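Local coordinates for protein-tyrosine-phosphatase (Shewanella sp., PDB 2Z72) that hydrolyses phosphate esters of tyrosine in proteins as a cold-active phosphatase, probably using the two zinc ions of its calcineurin-like phosphoesterase fold, at residues 208-219 with 243-254. Residues are numbered along the deposited sequence; the frame is centred on the assembly and turned at random. Where two conformers were deposited one is given.
Sequences GGISSEWISREL and DLLNFLFFGNGP
F247 packs against E213, R217 and L219 in a largely buried contact between two short helices, 212-216 and 243-249, and adjoining loops of the calcineurin-like phosphoesterase fold. CG of E213 lies over one face of the F247 ring, a CH-pi contact 3.9 Å from the centroid. CD1 of L219 meets the ring edge at CE1, 3.6 Å away. The R217 side chain runs past F247 in the opposite direction, CD against the ring, with guanidinium and ring planes 22° apart. Its NE and NH2 both bond OE2 of E213, in the guanidinium plane. NH1 of R217 makes a straight 2.7 Å bond to OD2 of D243 in one conformer; D243 has two, so this end of the salt-bridge network is less certain. E213 CG is anti to the backbone N (chi1 -180°), and the extended chain brings OE1 a 3.0 Å hydrogen bond from ND2 of N252. OG of S211 donates to the N252 carbonyl O (2.9 Å). One water links this carbonyl to G209 O and S211 N. Just past the zinc ligand H207, G208 N (2.8 Å) and G209 N (3.1 Å) bond P254 O, beyond helix 243-249. Helix 221-231 and strand 197-200 both touch W214 and P254.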
loop_
_atom_site.group_PDB
_atom_site.type_symbol
_atom_site.label_atom_id
_atom_site.label_comp_id
_atom_site.label_asym_id
_atom_site.label_seq_id
_atom_site.Cartn_x
_atom_site.Cartn_y
_atom_site.Cartn_z
ATOM N N GLY A 208 5.762 -5.426 7.168
ATOM C CA GLY A 208 5.991 -6.614 7.983
ATOM C C GLY A 208 6.453 -6.303 9.380
ATOM O O GLY A 208 5.789 -6.593 10.387
ATOM N N GLY A 209 7.631 -5.677 9.474
ATOM C CA GLY A 209 8.207 -5.288 10.769
ATOM C C GLY A 209 9.700 -5.229 10.635
ATOM O O GLY A 209 10.296 -5.675 9.704
ATOM N N ILE A 210 10.345 -4.630 11.686
ATOM C CA ILE A 210 11.780 -4.459 11.719
ATOM C C ILE A 210 12.346 -5.446 12.746
ATOM O O ILE A 210 12.005 -5.397 13.920
ATOM C CB ILE A 210 12.156 -3.003 12.041
ATOM C CG1 ILE A 210 11.409 -1.984 11.189
ATOM C CG2 ILE A 210 13.690 -2.841 11.965
ATOM C CD1 ILE A 210 11.761 -2.030 9.719
ATOM N N SER A 211 13.228 -6.292 12.261
ATOM C CA SER A 211 13.969 -7.266 13.046
ATOM C C SER A 211 15.288 -6.665 13.534
ATOM O O SER A 211 15.741 -5.632 13.050
ATOM C CB SER A 211 14.229 -8.527 12.271
ATOM O OG SER A 211 15.112 -8.208 11.170
ATOM N N SER A 212 15.911 -7.328 14.475
ATOM C CA SER A 212 17.173 -6.840 15.058
ATOM C C SER A 212 18.279 -6.825 14.028
ATOM O O SER A 212 19.265 -6.067 14.146
ATOM C CB SER A 212 17.531 -7.718 16.259
ATOM O OG SER A 212 16.658 -7.311 17.332
ATOM N N GLU A 213 18.148 -7.607 12.964
ATOM C CA GLU A 213 19.155 -7.578 11.842
ATOM C C GLU A 213 19.252 -6.211 11.212
ATOM O O GLU A 213 20.331 -5.872 10.701
ATOM C CB GLU A 213 18.833 -8.683 10.824
ATOM C CG GLU A 213 19.764 -8.788 9.638
ATOM C CD GLU A 213 19.634 -10.030 8.801
ATOM O OE1 GLU A 213 18.730 -10.809 9.134
ATOM O OE2 GLU A 213 20.385 -10.105 7.773
ATOM N N TRP A 214 18.173 -5.419 11.193
ATOM C CA TRP A 214 18.257 -4.046 10.716
ATOM C C TRP A 214 19.395 -3.277 11.423
ATOM O O TRP A 214 20.126 -2.500 10.854
ATOM C CB TRP A 214 16.885 -3.354 10.954
ATOM C CG TRP A 214 16.896 -1.865 10.653
ATOM C CD1 TRP A 214 17.326 -0.805 11.430
ATOM C CD2 TRP A 214 16.417 -1.269 9.438
ATOM N NE1 TRP A 214 17.169 0.380 10.820
ATOM C CE2 TRP A 214 16.607 0.123 9.573
ATOM C CE3 TRP A 214 15.859 -1.772 8.242
ATOM C CZ2 TRP A 214 16.260 0.987 8.584
ATOM C CZ3 TRP A 214 15.518 -0.870 7.278
ATOM C CH2 TRP A 214 15.697 0.500 7.411
ATOM N N ILE A 215 19.399 -3.435 12.748
ATOM C CA ILE A 215 20.348 -2.716 13.624
ATOM C C ILE A 215 21.767 -3.151 13.399
ATOM O O ILE A 215 22.683 -2.373 13.273
ATOM C CB ILE A 215 19.920 -2.907 15.108
ATOM C CG1 ILE A 215 18.503 -2.389 15.386
ATOM C CG2 ILE A 215 20.970 -2.293 15.993
ATOM C CD1 ILE A 215 17.969 -2.556 16.785
ATOM N N SER A 216 21.908 -4.474 13.263
ATOM C CA SER A 216 23.284 -4.971 13.072
ATOM C C SER A 216 23.832 -4.574 11.712
ATOM O O SER A 216 25.065 -4.370 11.610
ATOM C CB SER A 216 23.437 -6.451 13.328
ATOM O OG SER A 216 22.587 -7.169 12.485
ATOM N N ARG A 217 22.986 -4.433 10.692
ATOM C CA ARG A 217 23.384 -3.951 9.375
ATOM C C ARG A 217 23.498 -2.429 9.274
ATOM O O ARG A 217 23.879 -1.951 8.227
ATOM C CB ARG A 217 22.393 -4.456 8.319
ATOM C CG ARG A 217 22.525 -6.001 8.169
ATOM C CD ARG A 217 21.702 -6.447 6.979
ATOM N NE ARG A 217 21.862 -7.911 6.844
ATOM C CZ ARG A 217 22.859 -8.482 6.193
ATOM N NH1 ARG A 217 23.808 -7.796 5.580
ATOM N NH2 ARG A 217 22.909 -9.807 6.148
ATOM N N GLU A 218 23.199 -1.711 10.362
ATOM C CA GLU A 218 23.391 -0.288 10.450
ATOM C C GLU A 218 22.612 0.369 9.312
ATOM O O GLU A 218 23.073 1.336 8.711
ATOM C CB GLU A 218 24.868 0.079 10.328
ATOM C CG GLU A 218 25.756 -0.592 11.370
ATOM C CD GLU A 218 27.188 -0.083 11.371
ATOM O OE1 GLU A 218 27.789 -0.001 12.476
ATOM O OE2 GLU A 218 27.744 0.232 10.294
ATOM N N LEU A 219 21.405 -0.108 9.036
ATOM C CA LEU A 219 20.585 0.498 7.994
ATOM C C LEU A 219 19.966 1.795 8.455
ATOM O O LEU A 219 19.877 2.154 9.625
ATOM C CB LEU A 219 19.489 -0.489 7.556
ATOM C CG LEU A 219 19.939 -1.511 6.521
ATOM C CD1 LEU A 219 19.113 -2.766 6.559
ATOM C CD2 LEU A 219 19.908 -0.851 5.140
ATOM N N ASP A 243 24.076 -9.661 0.005
ATOM C CA ASP A 243 23.676 -9.898 1.384
ATOM C C ASP A 243 22.640 -8.922 1.859
ATOM O O ASP A 243 21.677 -9.284 2.539
ATOM C CB ASP A 243 25.013 -9.773 2.126
ATOM C CG ASP A 243 24.996 -9.795 3.625
ATOM O OD1 ASP A 243 24.147 -10.580 4.123
ATOM O OD2 ASP A 243 25.771 -9.075 4.284
ATOM N N LEU A 244 22.846 -7.653 1.493
ATOM C CA LEU A 244 21.932 -6.639 2.012
ATOM C C LEU A 244 20.586 -6.680 1.321
ATOM O O LEU A 244 19.539 -6.576 2.004
ATOM C CB LEU A 244 22.583 -5.272 1.858
ATOM C CG LEU A 244 21.744 -4.077 2.267
ATOM C CD1 LEU A 244 21.257 -4.190 3.688
ATOM C CD2 LEU A 244 22.550 -2.767 2.145
ATOM N N LEU A 245 20.588 -6.830 -0.004
ATOM C CA LEU A 245 19.325 -6.967 -0.705
ATOM C C LEU A 245 18.578 -8.210 -0.242
ATOM O O LEU A 245 17.335 -8.193 -0.159
ATOM C CB LEU A 245 19.530 -6.973 -2.228
ATOM C CG LEU A 245 20.068 -5.690 -2.825
ATOM C CD1 LEU A 245 20.262 -5.839 -4.333
ATOM C CD2 LEU A 245 19.211 -4.477 -2.473
ATOM N N ASN A 246 19.300 -9.282 0.021
ATOM C CA ASN A 246 18.675 -10.519 0.475
ATOM C C ASN A 246 17.913 -10.296 1.776
ATOM O O ASN A 246 16.766 -10.664 1.955
ATOM C CB ASN A 246 19.771 -11.568 0.583
ATOM C CG ASN A 246 19.226 -12.940 0.920
ATOM O OD1 ASN A 246 18.344 -13.061 1.784
ATOM N ND2 ASN A 246 19.714 -13.984 0.269
ATOM N N PHE A 247 18.571 -9.601 2.701
ATOM C CA PHE A 247 17.891 -9.174 3.948
ATOM C C PHE A 247 16.646 -8.372 3.663
ATOM O O PHE A 247 15.566 -8.643 4.151
ATOM C CB PHE A 247 18.820 -8.325 4.829
ATOM C CG PHE A 247 18.070 -7.720 5.979
ATOM C CD1 PHE A 247 17.971 -6.341 6.119
ATOM C CD2 PHE A 247 17.423 -8.503 6.900
ATOM C CE1 PHE A 247 17.248 -5.778 7.130
ATOM C CE2 PHE A 247 16.713 -7.968 7.950
ATOM C CZ PHE A 247 16.598 -6.611 8.060
ATOM N N LEU A 248 16.774 -7.305 2.871
ATOM C CA LEU A 248 15.692 -6.380 2.639
ATOM C C LEU A 248 14.492 -7.019 1.974
ATOM O O LEU A 248 13.348 -6.644 2.259
ATOM C CB LEU A 248 16.184 -5.151 1.843
ATOM C CG LEU A 248 17.104 -4.189 2.592
ATOM C CD1 LEU A 248 17.651 -3.141 1.611
ATOM C CD2 LEU A 248 16.328 -3.544 3.730
ATOM N N PHE A 249 14.743 -7.935 1.033
ATOM C CA PHE A 249 13.652 -8.459 0.231
ATOM C C PHE A 249 13.056 -9.743 0.730
ATOM O O PHE A 249 11.944 -10.103 0.262
ATOM C CB PHE A 249 14.114 -8.667 -1.230
ATOM C CG PHE A 249 14.055 -7.375 -2.031
ATOM C CD1 PHE A 249 15.020 -6.411 -1.983
ATOM C CD2 PHE A 249 12.956 -7.122 -2.827
ATOM C CE1 PHE A 249 14.948 -5.222 -2.710
ATOM C CE2 PHE A 249 12.903 -5.963 -3.572
ATOM C CZ PHE A 249 13.866 -5.008 -3.493
ATOM N N PHE A 250 13.681 -10.454 1.646
ATOM C CA PHE A 250 13.176 -11.774 2.014
ATOM C C PHE A 250 12.801 -11.897 3.458
ATOM O O PHE A 250 12.369 -10.938 4.103
ATOM C CB PHE A 250 14.175 -12.822 1.459
ATOM C CG PHE A 250 14.263 -12.686 -0.055
ATOM C CD1 PHE A 250 15.504 -12.354 -0.603
ATOM C CD2 PHE A 250 13.172 -12.815 -0.884
ATOM C CE1 PHE A 250 15.614 -12.180 -1.974
ATOM C CE2 PHE A 250 13.261 -12.659 -2.274
ATOM C CZ PHE A 250 14.516 -12.309 -2.783
ATOM N N GLY A 251 12.787 -13.083 4.057
ATOM C CA GLY A 251 11.972 -13.419 5.197
ATOM C C GLY A 251 12.130 -12.703 6.484
ATOM O O GLY A 251 11.179 -12.593 7.296
ATOM N N ASN A 252 13.345 -12.173 6.737
ATOM C CA ASN A 252 13.555 -11.468 8.003
ATOM C C ASN A 252 13.481 -9.955 7.847
ATOM O O ASN A 252 13.738 -9.195 8.802
ATOM C CB ASN A 252 14.947 -11.804 8.592
ATOM C CG ASN A 252 15.017 -11.583 10.104
ATOM O OD1 ASN A 252 14.133 -11.816 10.923
ATOM N ND2 ASN A 252 16.159 -11.080 10.572
ATOM N N GLY A 253 13.195 -9.482 6.624
ATOM C CA GLY A 253 13.278 -8.085 6.301
ATOM C C GLY A 253 11.965 -7.341 6.463
ATOM O O GLY A 253 10.934 -7.902 6.888
ATOM N N PRO A 254 12.019 -6.039 6.202
ATOM C CA PRO A 254 10.871 -5.208 6.528
ATOM C C PRO A 254 9.539 -5.581 5.917
ATOM O O PRO A 254 8.516 -5.218 6.516
ATOM C CB PRO A 254 11.348 -3.824 6.013
ATOM C CG PRO A 254 12.847 -3.828 6.211
ATOM C CD PRO A 254 13.256 -5.266 5.925
HETATM O O HOH W 1 13.013 -6.479 9.305
HETATM O O HOH W 2 16.962 -10.378 13.443
#